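Side-chain contacts in acyl-CoA dehydrogenase FadE3 (Mycobacterium smegmatis, PDB 4IV6), which is an acyl-CoA dehydrogenase family flavoprotein that binds dihydroflavine-adenine dinucleotide between helical and strand domains: residues 69-74 and 87-92; 247-252 and 364-369; 256-261 and 293-298; 307-310 and 314-317. One frame throughout, in Å; residues are numbered along the deposited sequence.

Contact 1: 69-74 and 87-92; sequences PCYVQV and GAMGGH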
loop_
_atom_site.group_PDB
_atom_site.type_symbol
_atom_site.label_atom_id
_atom_site.label_comp_id
_atom_site.label_asym_id
_atom_site.label_seq_id
_atom_site.Cartn_x
_atom_site.Cartn_y
_atom_site.Cartn_z
ATOM N N PRO B 69 23.719 -8.173 -18.534
ATOM C CA PRO B 69 23.803 -6.978 -17.689
ATOM C C PRO B 69 24.057 -5.693 -18.488
ATOM O O PRO B 69 23.508 -4.642 -18.163
ATOM C CB PRO B 69 24.949 -7.305 -16.729
ATOM C CG PRO B 69 24.890 -8.798 -16.626
ATOM C CD PRO B 69 24.571 -9.258 -18.019
ATOM N N CYS B 70 24.819 -5.776 -19.566
ATOM C CA CYS B 70 25.057 -4.588 -20.394
ATOM C C CYS B 70 23.776 -4.238 -21.134
ATOM O O CYS B 70 23.380 -3.071 -21.196
ATOM C CB CYS B 70 26.191 -4.827 -21.398
ATOM S SG CYS B 70 26.368 -3.505 -22.629
ATOM N N TYR B 71 23.119 -5.250 -21.671
ATOM C CA TYR B 71 21.898 -5.038 -22.444
ATOM C C TYR B 71 20.827 -4.289 -21.601
ATOM O O TYR B 71 20.213 -3.313 -22.063
ATOM C CB TYR B 71 21.341 -6.371 -22.959
ATOM C CG TYR B 71 20.038 -6.176 -23.702
ATOM C CD1 TYR B 71 20.024 -5.731 -25.017
ATOM C CD2 TYR B 71 18.832 -6.389 -23.074
ATOM C CE1 TYR B 71 18.842 -5.502 -25.683
ATOM C CE2 TYR B 71 17.642 -6.193 -23.741
ATOM C CZ TYR B 71 17.630 -5.742 -25.027
ATOM O OH TYR B 71 16.426 -5.533 -25.673
ATOM N N VAL B 72 20.613 -4.739 -20.368
ATOM C CA VAL B 72 19.578 -4.112 -19.532
ATOM C C VAL B 72 19.937 -2.671 -19.204
ATOM O O VAL B 72 19.067 -1.814 -19.144
ATOM C CB VAL B 72 19.210 -4.952 -18.294
ATOM C CG1 VAL B 72 18.750 -6.343 -18.726
ATOM C CG2 VAL B 72 20.356 -5.080 -17.327
ATOM N N GLN B 73 21.225 -2.398 -19.019
ATOM C CA GLN B 73 21.649 -1.038 -18.775
ATOM C C GLN B 73 21.436 -0.157 -20.009
ATOM O O GLN B 73 21.057 0.999 -19.876
ATOM C CB GLN B 73 23.080 -0.992 -18.280
ATOM C CG GLN B 73 23.233 -1.550 -16.862
ATOM C CD GLN B 73 24.674 -1.687 -16.447
ATOM O OE1 GLN B 73 25.172 -2.794 -16.182
ATOM N NE2 GLN B 73 25.369 -0.582 -16.429
ATOM N N VAL B 74 21.632 -0.703 -21.199
ATOM C CA VAL B 74 21.395 0.070 -22.438
ATOM C C VAL B 74 19.908 0.354 -22.579
ATOM O O VAL B 74 19.495 1.485 -22.869
ATOM C CB VAL B 74 21.918 -0.649 -23.696
ATOM C CG1 VAL B 74 21.444 0.047 -24.961
ATOM C CG2 VAL B 74 23.426 -0.725 -23.684
ATOM N N GLY B 87 11.206 0.672 -26.398
ATOM C CA GLY B 87 10.138 -0.160 -27.006
ATOM C C GLY B 87 10.426 -0.449 -28.462
ATOM O O GLY B 87 10.105 -1.517 -28.978
ATOM N N ALA B 88 11.057 0.504 -29.131
ATOM C CA ALA B 88 11.410 0.356 -30.543
ATOM C C ALA B 88 12.285 -0.843 -30.822
ATOM O O ALA B 88 12.235 -1.395 -31.932
ATOM C CB ALA B 88 12.116 1.611 -31.044
ATOM N N MET B 89 13.097 -1.246 -29.845
ATOM C CA MET B 89 14.069 -2.343 -30.044
ATOM C C MET B 89 13.810 -3.629 -29.233
ATOM O O MET B 89 14.504 -4.618 -29.417
ATOM C CB MET B 89 15.515 -1.829 -29.851
ATOM C CG MET B 89 15.789 -1.093 -28.541
ATOM S SD MET B 89 16.063 -2.191 -27.128
ATOM C CE MET B 89 17.492 -3.051 -27.651
ATOM N N GLY B 90 12.801 -3.629 -28.375
ATOM C CA GLY B 90 12.521 -4.771 -27.495
ATOM C C GLY B 90 12.127 -6.063 -28.194
ATOM O O GLY B 90 12.847 -7.077 -28.124
ATOM N N GLY B 91 10.992 -6.038 -28.884
ATOM C CA GLY B 91 10.598 -7.166 -29.720
ATOM C C GLY B 91 11.643 -7.610 -30.735
ATOM O O GLY B 91 11.797 -8.804 -30.990
ATOM N N HIS B 92 12.377 -6.656 -31.309
ATOM C CA HIS B 92 13.449 -6.963 -32.244
ATOM C C HIS B 92 14.511 -7.809 -31.567
ATOM O O HIS B 92 14.986 -8.794 -32.119
ATOM C CB HIS B 92 14.045 -5.660 -32.770
ATOM C CG HIS B 92 15.201 -5.824 -33.692
ATOM N ND1 HIS B 92 15.065 -5.843 -35.067
ATOM C CD2 HIS B 92 16.529 -5.893 -33.444
ATOM C CE1 HIS B 92 16.259 -5.959 -35.623
ATOM N NE2 HIS B 92 17.166 -5.977 -34.655
#
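A Met-aromatic contact between Tyr71 and Met89 joins two consecutive helices, 68-81 and 83-102, in the helical N-terminal domain of the acyl-CoA dehydrogenase fold. The backbones stay well apart, with 10.7 Å between Tyr71 CA and Gly90 CA. The gap is bridged by two long side chains that come from opposite directions. In Tyr71, CG is anti to the backbone N (chi1 177°), and the hydroxyl end comes near helix 83-102. Met89 takes a compact, folded shape. CG sits between the backbone N and the carbonyl carbon, and the chain bends again at chi2 and chi3. This curl brings the methyl group CE to the hydroxyl end of the ring. Met89 CE lies 3.4 Å from Tyr71 CE1, and it meets the ring obliquely. The sulfur is set further back, with Met89 SD 5.4 Å from the ring centroid of Tyr71 and 60° off the ring normal.

Every residue that touches here is buried. Ile52 packs against Met89, and Leu55 and Gln248 pack against Tyr71. The polar end of Tyr71 has its own partner, since OH is hydrogen-bonded to Thr93 OG1, one turn beyond Met89 on the same helix. The phenol oxygen is therefore held by a hydrogen bond while it also faces an apolar methyl group. Gly90 adds a looser touch, with its CA 4.4 Å from Tyr71 OH. The closest approach of all joins Tyr71 OH to Met89 CE, at 3.3 Å.

Contact 2: 247-252 and 364-369; sequences LQVAAR and VGEGTN. With FDA (dihydroflavine-adenine dinucleotide), chain D.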
loop_
_atom_site.group_PDB
_atom_site.type_symbol
_atom_site.label_atom_id
_atom_site.label_comp_id
_atom_site.label_asym_id
_atom_site.label_seq_id
_atom_site.Cartn_x
_atom_site.Cartn_y
_atom_site.Cartn_z
ATOM N N LEU B 247 13.121 -9.232 -18.977
ATOM C CA LEU B 247 14.278 -8.429 -18.529
ATOM C C LEU B 247 14.308 -7.061 -19.201
ATOM O O LEU B 247 14.565 -6.049 -18.538
ATOM C CB LEU B 247 15.597 -9.163 -18.717
ATOM C CG LEU B 247 15.845 -10.333 -17.772
ATOM C CD1 LEU B 247 17.063 -11.138 -18.212
ATOM C CD2 LEU B 247 15.980 -9.878 -16.325
ATOM N N GLN B 248 14.031 -7.011 -20.503
ATOM C CA GLN B 248 14.007 -5.733 -21.198
ATOM C C GLN B 248 12.860 -4.843 -20.734
ATOM O O GLN B 248 13.035 -3.645 -20.586
ATOM C CB GLN B 248 14.053 -5.873 -22.722
ATOM C CG GLN B 248 12.847 -6.545 -23.350
ATOM C CD GLN B 248 11.802 -5.556 -23.897
ATOM O OE1 GLN B 248 11.878 -4.337 -23.629
ATOM N NE2 GLN B 248 10.810 -6.090 -24.678
ATOM N N VAL B 249 11.703 -5.428 -20.458
ATOM C CA VAL B 249 10.605 -4.633 -19.933
ATOM C C VAL B 249 10.919 -4.121 -18.532
ATOM O O VAL B 249 10.610 -2.958 -18.236
ATOM C CB VAL B 249 9.284 -5.409 -19.943
ATOM C CG1 VAL B 249 8.172 -4.639 -19.226
ATOM C CG2 VAL B 249 8.862 -5.711 -21.377
ATOM N N ALA B 250 11.520 -4.962 -17.681
ATOM C CA ALA B 250 11.958 -4.512 -16.357
ATOM C C ALA B 250 12.908 -3.313 -16.467
ATOM O O ALA B 250 12.802 -2.356 -15.710
ATOM C CB ALA B 250 12.607 -5.640 -15.588
ATOM N N ALA B 251 13.848 -3.381 -17.401
ATOM C CA ALA B 251 14.779 -2.277 -17.670
ATOM C C ALA B 251 14.079 -1.017 -18.159
ATOM O O ALA B 251 14.481 0.087 -17.800
ATOM C CB ALA B 251 15.828 -2.707 -18.692
ATOM N N ARG B 252 13.051 -1.158 -19.005
ATOM C CA ARG B 252 12.267 -0.002 -19.361
ATOM C C ARG B 252 11.693 0.698 -18.162
ATOM O O ARG B 252 11.643 1.929 -18.111
ATOM C CB ARG B 252 11.081 -0.361 -20.235
ATOM C CG ARG B 252 11.336 -0.280 -21.670
ATOM C CD ARG B 252 10.037 -0.413 -22.445
ATOM N NE ARG B 252 10.099 -1.618 -23.208
ATOM C CZ ARG B 252 9.077 -2.150 -23.843
ATOM N NH1 ARG B 252 9.287 -3.243 -24.518
ATOM N NH2 ARG B 252 7.871 -1.599 -23.810
ATOM N N VAL B 364 0.333 -3.341 -17.965
ATOM C CA VAL B 364 -0.844 -3.937 -18.642
ATOM C C VAL B 364 -0.600 -4.383 -20.064
ATOM O O VAL B 364 -1.412 -5.134 -20.622
ATOM C CB VAL B 364 -2.077 -2.994 -18.714
ATOM C CG1 VAL B 364 -2.460 -2.519 -17.345
ATOM C CG2 VAL B 364 -1.858 -1.801 -19.660
ATOM N N GLY B 365 0.478 -3.898 -20.654
ATOM C CA GLY B 365 0.699 -4.010 -22.098
ATOM C C GLY B 365 1.975 -4.734 -22.495
ATOM O O GLY B 365 2.396 -4.679 -23.659
ATOM N N GLU B 366 2.610 -5.417 -21.554
ATOM C CA GLU B 366 3.754 -6.298 -21.908
ATOM C C GLU B 366 3.574 -7.607 -21.145
ATOM O O GLU B 366 4.377 -7.973 -20.263
ATOM C CB GLU B 366 5.060 -5.598 -21.549
ATOM C CG GLU B 366 5.340 -4.309 -22.333
ATOM C CD GLU B 366 5.803 -4.553 -23.770
ATOM O OE1 GLU B 366 5.984 -5.743 -24.137
ATOM O OE2 GLU B 366 5.998 -3.559 -24.547
ATOM N N GLY B 367 2.499 -8.324 -21.496
ATOM C CA GLY B 367 1.906 -9.300 -20.585
ATOM C C GLY B 367 1.404 -8.541 -19.339
ATOM O O GLY B 367 1.993 -7.529 -18.927
ATOM N N THR B 368 0.314 -8.985 -18.731
ATOM C CA THR B 368 -0.157 -8.296 -17.537
ATOM C C THR B 368 0.510 -8.771 -16.241
ATOM O O THR B 368 0.993 -9.892 -16.120
ATOM C CB THR B 368 -1.679 -8.437 -17.339
ATOM O OG1 THR B 368 -1.991 -9.771 -16.928
ATOM C CG2 THR B 368 -2.436 -8.058 -18.612
ATOM N N ASN B 369 0.457 -7.920 -15.230
ATOM C CA ASN B 369 1.016 -8.293 -13.963
ATOM C C ASN B 369 0.193 -9.360 -13.227
ATOM O O ASN B 369 0.762 -10.111 -12.434
ATOM C CB ASN B 369 1.357 -7.068 -13.126
ATOM C CG ASN B 369 2.698 -6.455 -13.526
ATOM O OD1 ASN B 369 3.425 -7.016 -14.345
ATOM N ND2 ASN B 369 2.996 -5.283 -12.989
HETATM P PA FDA D . -6.890 -9.827 -21.184
HETATM O O1A FDA D . -6.152 -11.133 -21.345
HETATM O O2A FDA D . -8.207 -9.605 -21.874
HETATM O O5B FDA D . -7.066 -9.560 -19.614
HETATM C C5B FDA D . -7.902 -8.506 -19.084
HETATM C C4B FDA D . -7.765 -8.485 -17.551
HETATM O O4B FDA D . -8.035 -9.781 -16.983
HETATM C C3B FDA D . -6.356 -8.155 -17.106
HETATM O O3B FDA D . -6.408 -7.520 -15.810
HETATM C C2B FDA D . -5.718 -9.526 -17.030
HETATM O O2B FDA D . -4.571 -9.601 -16.189
HETATM C C1B FDA D . -6.850 -10.310 -16.410
HETATM N N9A FDA D . -6.761 -11.775 -16.654
HETATM C C8A FDA D . -6.968 -12.389 -17.840
HETATM N N7A FDA D . -6.855 -13.725 -17.700
HETATM C C5A FDA D . -6.560 -13.959 -16.398
HETATM C C6A FDA D . -6.303 -15.126 -15.571
HETATM N N6A FDA D . -6.339 -16.340 -16.125
HETATM N N1A FDA D . -6.025 -14.980 -14.257
HETATM C C2A FDA D . -6.021 -13.761 -13.693
HETATM N N3A FDA D . -6.242 -12.625 -14.391
HETATM C C4A FDA D . -6.527 -12.676 -15.709
HETATM N N1 FDA D . 1.391 -7.879 -27.875
HETATM C C2 FDA D . 2.138 -8.436 -28.824
HETATM O O2 FDA D . 1.905 -9.613 -29.161
HETATM N N3 FDA D . 3.136 -7.771 -29.432
HETATM C C4 FDA D . 3.461 -6.506 -29.163
HETATM O O4 FDA D . 4.388 -5.920 -29.785
HETATM C C4X FDA D . 2.697 -5.823 -28.100
HETATM N N5 FDA D . 2.905 -4.536 -27.751
HETATM C C5X FDA D . 1.926 -3.851 -27.108
HETATM C C6 FDA D . 1.904 -2.452 -27.096
HETATM C C7 FDA D . 0.921 -1.743 -26.405
HETATM C C7M FDA D . 0.890 -0.237 -26.431
HETATM C C8 FDA D . -0.063 -2.447 -25.682
HETATM C C8M FDA D . -1.164 -1.772 -24.896
HETATM C C9 FDA D . -0.046 -3.832 -25.700
HETATM C C9A FDA D . 0.926 -4.545 -26.420
HETATM N N10 FDA D . 0.884 -5.955 -26.441
HETATM C C10 FDA D . 1.599 -6.595 -27.478
HETATM C "C1'" FDA D . -0.375 -6.589 -26.030
HETATM C "C2'" FDA D . -0.222 -6.999 -24.582
HETATM O "O2'" FDA D . 0.740 -8.045 -24.439
HETATM C "C3'" FDA D . -1.591 -7.432 -24.059
HETATM O "O3'" FDA D . -2.360 -6.257 -23.825
HETATM C "C4'" FDA D . -1.522 -8.232 -22.779
HETATM O "O4'" FDA D . -1.172 -9.568 -23.178
HETATM C "C5'" FDA D . -2.886 -8.302 -22.069
HETATM O "O5'" FDA D . -3.858 -8.703 -23.008
HETATM P P FDA D . -5.379 -8.263 -23.008
HETATM O O1P FDA D . -5.993 -9.150 -24.073
HETATM O O2P FDA D . -5.467 -6.784 -23.157
HETATM O O3P FDA D . -5.850 -8.657 -21.515
HETATM O O HOH W 1 8.263 -5.506 -25.781
#
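Arg252 and Glu366 form a salt bridge between helix 234-270 and the loop that follows helix 352-364. The tight part is this ion pair and the amide behind it. Arg252 NH2 gives Glu366 OE2 a hydrogen bond of 2.8 Å (N-H...O 148°). NH1 of Arg252 adds a weak bond to the same OE2. The guanidinium and carboxylate planes stand 90° apart, and OE2 is met from above the carboxylate plane. Behind, Arg252 grips Gln248 side-on, with NE and NH1 both bonded to OE1. Arg252 NH1 to Gln248 OE1 is 2.9 Å and uses a lone pair in the carbonyl plane. These bonds fix the turn of the guanidinium. Val249 packs against the aliphatic part of Glu366, with Val249 CG2 3.8 Å from Glu366 CB. CG2 also lies above one guanidinium face, toward its rim.

The other side of Glu366, which is partly exposed, is closed by a water held by three bonds. Water 1 donates to Glu366 OE1 at 2.8 Å, and accepts from Gln248 NE2 and Arg252 NH1. Beyond, the backbone turns to the ligand. Gly367 N makes a long, weak hydrogen bond to O2' of dihydroflavine-adenine dinucleotide, 3.4 Å away. Thr368, which caps the next helix through Ile371 N, brings its OG1 to 2.7 Å from O2B of the ligand. The arrangement belongs to the dinucleotide pocket of the acyl-CoA dehydrogenase fold.

Contact 3: 256-261 and 293-298; sequences VARAAF and TKLYAA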
loop_
_atom_site.group_PDB
_atom_site.type_symbol
_atom_site.label_atom_id
_atom_site.label_comp_id
_atom_site.label_asym_id
_atom_site.label_seq_id
_atom_site.Cartn_x
_atom_site.Cartn_y
_atom_site.Cartn_z
ATOM N N VAL B 256 12.382 4.465 -16.766
ATOM C CA VAL B 256 11.335 5.454 -16.537
ATOM C C VAL B 256 11.346 5.929 -15.064
ATOM O O VAL B 256 11.278 7.119 -14.783
ATOM C CB VAL B 256 9.944 4.937 -16.954
ATOM C CG1 VAL B 256 8.855 5.903 -16.515
ATOM C CG2 VAL B 256 9.877 4.780 -18.465
ATOM N N ALA B 257 11.485 4.986 -14.141
ATOM C CA ALA B 257 11.659 5.314 -12.725
ATOM C C ALA B 257 12.858 6.222 -12.454
ATOM O O ALA B 257 12.733 7.169 -11.656
ATOM C CB ALA B 257 11.766 4.048 -11.902
ATOM N N ARG B 258 13.999 5.967 -13.106
ATOM C CA ARG B 258 15.199 6.787 -12.898
ATOM C C ARG B 258 14.885 8.210 -13.319
ATOM O O ARG B 258 15.237 9.150 -12.625
ATOM C CB ARG B 258 16.422 6.289 -13.676
ATOM C CG ARG B 258 17.187 5.147 -13.002
ATOM C CD ARG B 258 18.321 4.640 -13.890
ATOM N NE ARG B 258 19.274 5.713 -14.103
ATOM C CZ ARG B 258 20.220 5.725 -15.030
ATOM N NH1 ARG B 258 20.386 4.708 -15.832
ATOM N NH2 ARG B 258 20.997 6.787 -15.164
ATOM N N ALA B 259 14.168 8.352 -14.431
ATOM C CA ALA B 259 13.841 9.687 -14.963
ATOM C C ALA B 259 12.896 10.441 -14.016
ATOM O O ALA B 259 13.114 11.601 -13.713
ATOM C CB ALA B 259 13.241 9.592 -16.357
ATOM N N ALA B 260 11.832 9.785 -13.566
ATOM C CA ALA B 260 10.895 10.421 -12.665
ATOM C C ALA B 260 11.568 10.796 -11.331
ATOM O O ALA B 260 11.409 11.911 -10.834
ATOM C CB ALA B 260 9.714 9.497 -12.426
ATOM N N PHE B 261 12.325 9.863 -10.768
ATOM C CA PHE B 261 13.064 10.117 -9.537
ATOM C C PHE B 261 14.085 11.248 -9.658
ATOM O O PHE B 261 14.126 12.139 -8.799
ATOM C CB PHE B 261 13.755 8.858 -9.025
ATOM C CG PHE B 261 14.523 9.089 -7.753
ATOM C CD1 PHE B 261 13.836 9.381 -6.582
ATOM C CD2 PHE B 261 15.896 9.075 -7.742
ATOM C CE1 PHE B 261 14.516 9.624 -5.387
ATOM C CE2 PHE B 261 16.589 9.309 -6.551
ATOM C CZ PHE B 261 15.897 9.588 -5.379
ATOM N N THR B 293 14.811 4.371 -2.408
ATOM C CA THR B 293 14.984 3.037 -1.827
ATOM C C THR B 293 14.365 1.926 -2.720
ATOM O O THR B 293 14.998 0.900 -2.975
ATOM C CB THR B 293 14.368 2.990 -0.410
ATOM O OG1 THR B 293 15.047 3.924 0.434
ATOM C CG2 THR B 293 14.479 1.588 0.191
ATOM N N LYS B 294 13.126 2.123 -3.155
ATOM C CA LYS B 294 12.457 1.185 -4.076
ATOM C C LYS B 294 13.191 1.078 -5.405
ATOM O O LYS B 294 13.319 -0.025 -5.962
ATOM C CB LYS B 294 10.997 1.590 -4.327
ATOM C CG LYS B 294 10.162 1.448 -3.066
ATOM C CD LYS B 294 8.640 1.606 -3.227
ATOM C CE LYS B 294 8.187 2.875 -3.898
ATOM N NZ LYS B 294 6.732 3.076 -3.577
ATOM N N LEU B 295 13.684 2.202 -5.913
ATOM C CA LEU B 295 14.400 2.193 -7.196
ATOM C C LEU B 295 15.675 1.367 -7.064
ATOM O O LEU B 295 15.980 0.573 -7.932
ATOM C CB LEU B 295 14.754 3.614 -7.668
ATOM C CG LEU B 295 15.532 3.739 -8.985
ATOM C CD1 LEU B 295 14.894 2.905 -10.088
ATOM C CD2 LEU B 295 15.628 5.196 -9.362
ATOM N N TYR B 296 16.413 1.569 -5.963
ATOM C CA TYR B 296 17.624 0.790 -5.675
ATOM C C TYR B 296 17.273 -0.690 -5.574
ATOM O O TYR B 296 17.975 -1.541 -6.139
ATOM C CB TYR B 296 18.257 1.286 -4.368
ATOM C CG TYR B 296 19.563 0.636 -3.938
ATOM C CD1 TYR B 296 20.447 0.076 -4.854
ATOM C CD2 TYR B 296 19.940 0.643 -2.590
ATOM C CE1 TYR B 296 21.656 -0.476 -4.438
ATOM C CE2 TYR B 296 21.134 0.089 -2.172
ATOM C CZ TYR B 296 21.982 -0.487 -3.094
ATOM O OH TYR B 296 23.176 -1.036 -2.661
ATOM N N ALA B 297 16.181 -1.008 -4.890
ATOM C CA ALA B 297 15.737 -2.422 -4.800
ATOM C C ALA B 297 15.469 -3.012 -6.179
ATOM O O ALA B 297 15.889 -4.127 -6.503
ATOM C CB ALA B 297 14.488 -2.543 -3.914
ATOM N N ALA B 298 14.774 -2.247 -7.009
ATOM C CA ALA B 298 14.372 -2.727 -8.313
ATOM C C ALA B 298 15.548 -2.902 -9.235
ATOM O O ALA B 298 15.615 -3.912 -9.979
ATOM C CB ALA B 298 13.342 -1.794 -8.903
#
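Leu295 inserts between Ala257, Arg258 and Phe261 where two helices of the C-terminal helical domain run nearly antiparallel. The angle between helices 256-261 and 293-298 is 158°, and their axes approach to 10.6 Å. Along 293-298, Thr293 and Lys294 come first and lie away from helix 256-261.

Leu295 then carries the whole contact from its side. A chi1 of 179° places CG where CD1 and CD2 meet different residues of 256-261. Leu295 CD1 meets Ala257 CB at 3.8 Å. Leu295 CD2 lies 3.9 Å from Arg258 CA, beside the neighbouring residue. The arginine side chain passes obliquely, with Arg258 CG 4.0 Å from Leu295 CD2. Its charged end lies beyond, in salt bridges with Glu76 and Glu77. Leu295 also packs on Ile333 of helix 316-340 and on Leu386 of the third subunit, so its surroundings extend past this helix pair. All four touching residues are buried.

Tyr296, Ala297 and Ala298 follow and make no contact with 256-261. One turn on from Ala257, Phe261 completes the seat of Leu295 from the first helix, with Phe261 CB 4.1 Å from Leu295 CD2.

Contact 4: 307-310 and 314-317; sequences EKFD and RCDM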
loop_
_atom_site.group_PDB
_atom_site.type_symbol
_atom_site.label_atom_id
_atom_site.label_comp_id
_atom_site.label_asym_id
_atom_site.label_seq_id
_atom_site.Cartn_x
_atom_site.Cartn_y
_atom_site.Cartn_z
ATOM N N GLU B 307 22.524 -11.076 -14.409
ATOM C CA GLU B 307 23.729 -11.869 -14.212
ATOM C C GLU B 307 23.394 -13.354 -14.223
ATOM O O GLU B 307 24.141 -14.145 -14.790
ATOM C CB GLU B 307 24.405 -11.546 -12.879
ATOM C CG GLU B 307 25.024 -10.169 -12.802
ATOM C CD GLU B 307 26.330 -10.023 -13.590
ATOM O OE1 GLU B 307 26.795 -11.021 -14.249
ATOM O OE2 GLU B 307 26.877 -8.883 -13.536
ATOM N N LYS B 308 22.290 -13.755 -13.592
ATOM C CA LYS B 308 21.890 -15.181 -13.624
ATOM C C LYS B 308 21.676 -15.658 -15.059
ATOM O O LYS B 308 22.117 -16.753 -15.435
ATOM C CB LYS B 308 20.616 -15.456 -12.840
ATOM C CG LYS B 308 20.769 -15.464 -11.340
ATOM C CD LYS B 308 19.410 -15.664 -10.689
ATOM C CE LYS B 308 19.414 -15.330 -9.199
ATOM N NZ LYS B 308 20.381 -16.172 -8.471
ATOM N N PHE B 309 20.986 -14.831 -15.850
ATOM C CA PHE B 309 20.759 -15.131 -17.264
ATOM C C PHE B 309 22.105 -15.440 -17.892
ATOM O O PHE B 309 22.254 -16.440 -18.559
ATOM C CB PHE B 309 20.094 -13.946 -17.971
ATOM C CG PHE B 309 19.881 -14.145 -19.454
ATOM C CD1 PHE B 309 20.908 -13.912 -20.363
ATOM C CD2 PHE B 309 18.643 -14.538 -19.942
ATOM C CE1 PHE B 309 20.705 -14.091 -21.739
ATOM C CE2 PHE B 309 18.446 -14.711 -21.302
ATOM C CZ PHE B 309 19.478 -14.496 -22.197
ATOM N N ASP B 310 23.063 -14.552 -17.661
ATOM C CA ASP B 310 24.340 -14.574 -18.343
ATOM C C ASP B 310 25.257 -15.680 -17.839
ATOM O O ASP B 310 26.058 -16.204 -18.602
ATOM C CB ASP B 310 25.041 -13.225 -18.165
ATOM C CG ASP B 310 25.503 -12.655 -19.458
ATOM O OD1 ASP B 310 24.684 -12.593 -20.421
ATOM O OD2 ASP B 310 26.704 -12.313 -19.514
ATOM N N ARG B 314 19.447 -20.865 -14.140
ATOM C CA ARG B 314 18.013 -20.675 -14.294
ATOM C C ARG B 314 17.630 -19.261 -13.854
ATOM O O ARG B 314 18.071 -18.776 -12.822
ATOM C CB ARG B 314 17.234 -21.722 -13.510
ATOM C CG ARG B 314 17.485 -21.720 -12.009
ATOM C CD ARG B 314 17.061 -23.074 -11.468
ATOM N NE ARG B 314 16.938 -23.104 -10.019
ATOM C CZ ARG B 314 16.264 -24.044 -9.358
ATOM N NH1 ARG B 314 15.650 -25.029 -10.024
ATOM N NH2 ARG B 314 16.177 -23.997 -8.033
ATOM N N CYS B 315 16.874 -18.592 -14.703
ATOM C CA CYS B 315 16.539 -17.186 -14.511
ATOM C C CYS B 315 15.124 -16.868 -14.960
ATOM O O CYS B 315 14.769 -15.690 -15.030
ATOM C CB CYS B 315 17.504 -16.332 -15.334
ATOM S SG CYS B 315 17.289 -16.697 -17.091
ATOM N N ASP B 316 14.310 -17.894 -15.256
ATOM C CA ASP B 316 12.988 -17.648 -15.803
ATOM C C ASP B 316 12.067 -16.977 -14.763
ATOM O O ASP B 316 11.397 -15.989 -15.060
ATOM C CB ASP B 316 12.365 -18.920 -16.436
ATOM C CG ASP B 316 12.229 -20.090 -15.465
ATOM O OD1 ASP B 316 12.683 -20.046 -14.289
ATOM O OD2 ASP B 316 11.641 -21.092 -15.905
ATOM N N MET B 317 12.067 -17.487 -13.547
ATOM C CA MET B 317 11.286 -16.889 -12.457
ATOM C C MET B 317 11.848 -15.502 -12.092
ATOM O O MET B 317 11.103 -14.556 -11.852
ATOM C CB MET B 317 11.292 -17.802 -11.239
ATOM C CG MET B 317 10.496 -17.262 -10.041
ATOM S SD MET B 317 10.566 -18.420 -8.656
ATOM C CE MET B 317 12.105 -18.000 -7.885
#
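The sulfur of Cys315 rests beside the ring of Phe309 at the turn joining helices 282-310 and 316-340 in the C-terminal helical domain. Cys315 stands at the N-cap position before helix 316-340, and Phe309 is on the last turn of helix 282-310. Between the helices runs a five-residue link, 311-315. Cys315 SG is 5.0 Å from the ring centroid of Phe309, 68° off the ring normal. It meets the ring obliquely, and its nearest ring atom is CD2, with Cys315 SG to Phe309 CD2 at 3.8 Å. Cys315 SG also touches the backbone, 3.8 Å from Phe309 CA. Two torsions produce the meeting. The sulfur is turned between the backbone N and the carbonyl carbon (chi1 63°), and CG of Phe309 lies opposite its own backbone N.

Cys315 CB touches the helix backbone at Phe309 N. Cys315 CB also lies 4.1 Å from Lys308 CB. The lysine chain then runs alongside the turn, and Lys308 CD comes to 4.0 Å from Arg314 O. Cys315 is buried, while Lys308 and Phe309 are partly exposed. Phe309 and Cys315 both pack on Glu243 of helix 234-270, and Lys308 reaches Tyr296 of the third subunit. The charged end of Arg314 turns away to a salt bridge with Asp387.

The new helix opens with a local bond. Asp316 OD1, which also pairs with Arg383, accepts from Met317 N at 2.7 Å, met from above the carboxylate plane.

Contact 1 belongs to the N-terminal domain and comes first along the chain. Contacts 2, 3 and 4 lie in the C-terminal domain, with 3 and 4 nested in the long loop that contact 2 closes. Helix 234-270 supplies one segment each to contacts 2 and 3, and helix 282-310 serves contacts 3 and 4. The centres of contacts 1 and 2 are 12 Å apart, where Gln248 and Ala251 meet helix 68-81. Contact 4 also touches both, through Glu307 to Pro69 and Phe309 to Leu247. Contact 3 lies apart, 22 Å from contact 4 between centres, and touches neither contact 1 nor contact 4. Thus helices 234-270 and 282-310 connect the flavin-side loop, the N-terminal helices and the subunit interface.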